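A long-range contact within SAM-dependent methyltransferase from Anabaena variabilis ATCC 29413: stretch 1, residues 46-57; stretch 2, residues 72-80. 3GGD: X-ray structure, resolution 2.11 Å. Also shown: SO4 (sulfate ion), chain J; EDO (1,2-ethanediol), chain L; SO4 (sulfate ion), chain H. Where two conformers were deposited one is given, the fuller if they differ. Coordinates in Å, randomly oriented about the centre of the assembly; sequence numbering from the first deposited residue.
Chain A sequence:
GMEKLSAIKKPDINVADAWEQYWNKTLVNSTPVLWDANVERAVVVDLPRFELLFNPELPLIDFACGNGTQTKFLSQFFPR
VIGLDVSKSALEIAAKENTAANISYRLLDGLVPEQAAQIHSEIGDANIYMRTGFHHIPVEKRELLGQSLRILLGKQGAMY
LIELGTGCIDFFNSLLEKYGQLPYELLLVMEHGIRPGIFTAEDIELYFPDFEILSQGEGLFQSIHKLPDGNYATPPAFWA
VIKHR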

# COMPACT_ATOMS: atom_id res chain seq x y z
N ASP A 46 -9.22 2.72 -8.76
CA ASP A 46 -7.85 3.14 -9.13
C ASP A 46 -7.50 3.00 -10.63
O ASP A 46 -6.86 3.91 -11.21
CB ASP A 46 -6.82 2.32 -8.35
CG ASP A 46 -6.96 2.48 -6.82
OD1 ASP A 46 -7.22 3.63 -6.37
OD2 ASP A 46 -6.79 1.48 -6.10
N LEU A 47 -7.91 1.89 -11.24
CA LEU A 47 -7.40 1.51 -12.57
C LEU A 47 -7.61 2.59 -13.65
O LEU A 47 -6.69 2.86 -14.39
CB LEU A 47 -7.93 0.13 -13.01
CG LEU A 47 -7.38 -0.46 -14.33
CD1 LEU A 47 -5.85 -0.48 -14.32
CD2 LEU A 47 -7.96 -1.86 -14.69
N PRO A 48 -8.80 3.22 -13.74
CA PRO A 48 -8.92 4.28 -14.74
C PRO A 48 -7.90 5.43 -14.59
O PRO A 48 -7.58 6.10 -15.58
CB PRO A 48 -10.35 4.78 -14.57
CG PRO A 48 -11.07 3.70 -13.84
CD PRO A 48 -10.04 3.04 -12.98
N ARG A 49 -7.37 5.64 -13.40
CA ARG A 49 -6.43 6.75 -13.17
C ARG A 49 -5.06 6.50 -13.77
O ARG A 49 -4.30 7.43 -13.96
CB ARG A 49 -6.29 7.01 -11.67
CG ARG A 49 -7.58 7.48 -10.99
CD ARG A 49 -7.50 7.37 -9.49
NE ARG A 49 -8.72 7.89 -8.87
CZ ARG A 49 -8.98 7.84 -7.57
NH1 ARG A 49 -8.12 7.32 -6.72
NH2 ARG A 49 -10.11 8.32 -7.09
N PHE A 50 -4.72 5.23 -14.04
CA PHE A 50 -3.41 4.91 -14.62
C PHE A 50 -3.36 3.98 -15.84
O PHE A 50 -2.31 3.90 -16.50
CB PHE A 50 -2.49 4.37 -13.55
CG PHE A 50 -2.89 3.03 -12.97
CD1 PHE A 50 -2.38 1.85 -13.50
CD2 PHE A 50 -3.64 2.97 -11.82
CE1 PHE A 50 -2.69 0.62 -12.93
CE2 PHE A 50 -3.94 1.75 -11.25
CZ PHE A 50 -3.47 0.57 -11.80
N GLU A 51 -4.45 3.30 -16.18
CA GLU A 51 -4.39 2.34 -17.25
C GLU A 51 -4.02 2.91 -18.62
O GLU A 51 -3.50 2.18 -19.46
CB GLU A 51 -5.71 1.54 -17.36
CG GLU A 51 -6.92 2.36 -17.72
CD GLU A 51 -8.19 1.53 -17.74
OE1 GLU A 51 -8.13 0.41 -18.24
OE2 GLU A 51 -9.25 2.00 -17.32
N LEU A 52 -4.36 4.16 -18.90
CA LEU A 52 -4.01 4.72 -20.19
C LEU A 52 -2.60 5.28 -20.11
O LEU A 52 -2.08 5.73 -21.13
CB LEU A 52 -4.98 5.82 -20.59
CG LEU A 52 -6.46 5.42 -20.60
CD1 LEU A 52 -7.32 6.57 -21.10
CD2 LEU A 52 -6.63 4.21 -21.49
N LEU A 53 -1.97 5.29 -18.94
CA LEU A 53 -0.62 5.86 -18.81
C LEU A 53 0.47 4.80 -18.71
O LEU A 53 1.62 5.13 -18.88
CB LEU A 53 -0.55 6.80 -17.60
CG LEU A 53 -1.52 7.98 -17.57
CD1 LEU A 53 -1.49 8.75 -16.24
CD2 LEU A 53 -1.28 8.90 -18.79
N PHE A 54 0.15 3.54 -18.42
CA PHE A 54 1.17 2.52 -18.24
C PHE A 54 1.45 1.80 -19.57
O PHE A 54 0.54 1.42 -20.25
CB PHE A 54 0.65 1.44 -17.27
CG PHE A 54 0.81 1.77 -15.79
CD1 PHE A 54 0.99 3.06 -15.33
CD2 PHE A 54 0.72 0.74 -14.85
CE1 PHE A 54 1.10 3.32 -13.98
CE2 PHE A 54 0.80 1.00 -13.48
CZ PHE A 54 1.03 2.28 -13.06
N ASN A 55 2.72 1.55 -19.90
CA ASN A 55 3.01 0.65 -21.02
C ASN A 55 2.76 -0.79 -20.53
O ASN A 55 3.46 -1.26 -19.64
CB ASN A 55 4.48 0.78 -21.43
CG ASN A 55 4.90 -0.31 -22.42
OD1 ASN A 55 4.11 -1.22 -22.81
ND2 ASN A 55 6.13 -0.25 -22.79
N PRO A 56 1.80 -1.53 -21.16
CA PRO A 56 1.42 -2.86 -20.60
C PRO A 56 2.42 -3.98 -20.97
O PRO A 56 2.36 -5.10 -20.36
CB PRO A 56 0.04 -3.13 -21.23
CG PRO A 56 0.09 -2.40 -22.54
CD PRO A 56 1.09 -1.26 -22.43
N GLU A 57 3.32 -3.68 -21.90
CA GLU A 57 4.47 -4.54 -22.21
C GLU A 57 5.49 -4.67 -21.05
O GLU A 57 6.35 -5.54 -21.08
CB GLU A 57 5.20 -4.07 -23.49
N LYS A 72 -5.14 -10.02 -7.67
CA LYS A 72 -5.95 -10.91 -8.52
C LYS A 72 -6.69 -10.15 -9.64
O LYS A 72 -6.72 -10.58 -10.80
CB LYS A 72 -6.92 -11.64 -7.62
CG LYS A 72 -7.91 -12.66 -8.30
CD LYS A 72 -7.19 -13.77 -9.01
CE LYS A 72 -8.18 -14.91 -9.38
NZ LYS A 72 -7.47 -15.79 -10.33
N PHE A 73 -7.32 -9.03 -9.29
CA PHE A 73 -7.98 -8.22 -10.28
C PHE A 73 -6.97 -7.68 -11.33
O PHE A 73 -7.18 -7.76 -12.54
CB PHE A 73 -8.79 -7.11 -9.59
CG PHE A 73 -9.34 -6.07 -10.52
CD1 PHE A 73 -8.53 -5.02 -10.99
CD2 PHE A 73 -10.66 -6.11 -10.93
CE1 PHE A 73 -9.03 -4.06 -11.85
CE2 PHE A 73 -11.16 -5.14 -11.79
CZ PHE A 73 -10.35 -4.12 -12.24
N LEU A 74 -5.86 -7.12 -10.86
CA LEU A 74 -4.85 -6.62 -11.78
C LEU A 74 -4.45 -7.70 -12.79
O LEU A 74 -4.25 -7.43 -13.97
CB LEU A 74 -3.61 -6.14 -11.00
CG LEU A 74 -3.83 -4.84 -10.20
CD1 LEU A 74 -2.59 -4.54 -9.33
CD2 LEU A 74 -4.18 -3.63 -11.14
N SER A 75 -4.37 -8.95 -12.33
CA SER A 75 -3.89 -10.04 -13.18
C SER A 75 -4.88 -10.35 -14.27
O SER A 75 -4.54 -10.96 -15.26
CB SER A 75 -3.60 -11.30 -12.35
OG SER A 75 -4.79 -12.02 -12.06
N GLN A 76 -6.14 -9.97 -14.08
CA GLN A 76 -7.18 -10.21 -15.12
C GLN A 76 -7.02 -9.18 -16.26
O GLN A 76 -7.43 -9.41 -17.37
CB GLN A 76 -8.57 -10.22 -14.46
CG GLN A 76 -8.74 -11.49 -13.59
CD GLN A 76 -9.72 -11.36 -12.38
OE1 GLN A 76 -9.96 -10.26 -11.85
NE2 GLN A 76 -10.26 -12.52 -11.92
N PHE A 77 -6.33 -8.08 -15.99
CA PHE A 77 -6.18 -7.00 -16.97
C PHE A 77 -4.77 -6.88 -17.55
O PHE A 77 -4.61 -6.40 -18.64
CB PHE A 77 -6.57 -5.63 -16.32
CG PHE A 77 -8.06 -5.47 -16.14
CD1 PHE A 77 -8.71 -6.06 -15.07
CD2 PHE A 77 -8.82 -4.76 -17.08
CE1 PHE A 77 -10.09 -5.93 -14.92
CE2 PHE A 77 -10.17 -4.64 -16.94
CZ PHE A 77 -10.82 -5.23 -15.87
N PHE A 78 -3.74 -7.27 -16.80
CA PHE A 78 -2.35 -7.14 -17.27
C PHE A 78 -1.76 -8.51 -17.53
O PHE A 78 -2.04 -9.45 -16.79
CB PHE A 78 -1.50 -6.42 -16.23
CG PHE A 78 -1.79 -4.97 -16.11
CD1 PHE A 78 -2.83 -4.52 -15.31
CD2 PHE A 78 -1.05 -4.06 -16.82
CE1 PHE A 78 -3.12 -3.18 -15.19
CE2 PHE A 78 -1.32 -2.68 -16.71
CZ PHE A 78 -2.38 -2.25 -15.90
N PRO A 79 -0.90 -8.61 -18.56
CA PRO A 79 -0.35 -9.92 -18.92
C PRO A 79 0.54 -10.56 -17.84
O PRO A 79 0.51 -11.77 -17.68
CB PRO A 79 0.44 -9.66 -20.22
CG PRO A 79 0.66 -8.25 -20.31
CD PRO A 79 -0.40 -7.55 -19.45
N ARG A 80 1.28 -9.75 -17.10
CA ARG A 80 2.20 -10.28 -16.11
C ARG A 80 2.21 -9.43 -14.84
O ARG A 80 2.54 -8.24 -14.88
CB ARG A 80 3.61 -10.37 -16.70
CG ARG A 80 4.65 -10.91 -15.73
CD ARG A 80 6.06 -10.78 -16.30
NE ARG A 80 7.05 -11.33 -15.38
CZ ARG A 80 8.37 -11.26 -15.56
NH1 ARG A 80 8.88 -10.65 -16.61
NH2 ARG A 80 9.17 -11.82 -14.66
S SO4 J . -11.38 10.05 -10.18
O1 SO4 J . -10.70 8.98 -10.92
O2 SO4 J . -12.10 9.53 -9.00
O3 SO4 J . -12.38 10.61 -11.09
O4 SO4 J . -10.45 11.12 -9.81
C1 EDO L . -9.67 3.32 -2.43
O1 EDO L . -10.19 2.17 -1.74
C2 EDO L . -9.03 2.95 -3.80
O2 EDO L . -8.09 1.84 -3.74
S SO4 H . 9.90 -13.07 -10.24
O1 SO4 H . 9.37 -13.06 -11.62
O2 SO4 H . 8.85 -13.15 -9.22
O3 SO4 H . 10.68 -11.86 -10.07
O4 SO4 H . 10.76 -14.24 -10.05

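The contact between these two stretches is almost wholly apolar. No hydrogen bond or salt bridge crosses it, and the 353 Å² buried between them, both sides summed, is mostly leucine, phenylalanine and proline surface. The helix of stretch 1 and that of stretch 2 run at 43° to one another, with their axes no closer than 12.6 Å. Between the helices the space is bridged by side chains.

Leu47 and Phe78, each covered over 80 Å² by the other stretch, form the centre. Leu47 points its CA-to-CB bond toward stretch 2, and its t, p rotamer places the two methyls among three phenylalanine rings. Leu47 CD2 lies 3.7 Å from Phe73 CE1, at the edge of that ring, while Leu47 CD1 reaches the edge of the Phe78 ring, 3.9 Å from Phe78 CE1. A branched aliphatic side chain suits this position because its two methyls can meet different neighbours at once.

One of these contacts is more specific. Leu47 CD2 also sits over the face of Phe77, 4.0 Å from the ring centroid and 18° off the ring normal, which makes it a CH-pi interaction: the weakly polarised methyl hydrogens approach the electron-rich face of the ring.

Aromatic packing continues along the contact. Phe78 sets off sideways from its CA, but its m rotamer brings the ring nearer stretch 1, where Phe78 CZ lies 4.1 Å from Phe50 CE1 and Phe78 CE2 lies 4.4 Å from Phe54 CD2. A long, flat side chain is well fitted to span this space and touch Leu47, Phe50 and Phe54 together. Phe50 also presents its ring edge to Leu74, with Phe50 CZ 4.3 Å from Leu74 CD2; Leu74 likewise starts sideways and ends nearer. Leu47, Phe50, Phe54, Leu74 and Phe78 are all buried, as befits side chains with no polar group to satisfy.

Toward the end of the contact the packing involves main chain as well. Pro56 O lies 3.6 Å from Pro79 CG, a van der Waals approach in an exposed region, and the compact proline rings cover surface there without long side chains.

Polar interactions support each stretch separately. The backbone bonds from Glu51 N to Leu47 O (2.9 Å) and from Phe78 N to Leu74 O (2.9 Å) help hold the segments that carry the packed side chains, and Asn55 OD1 accepts a hydrogen bond from Glu57 N at 2.7 Å, bracing the turn around Pro56.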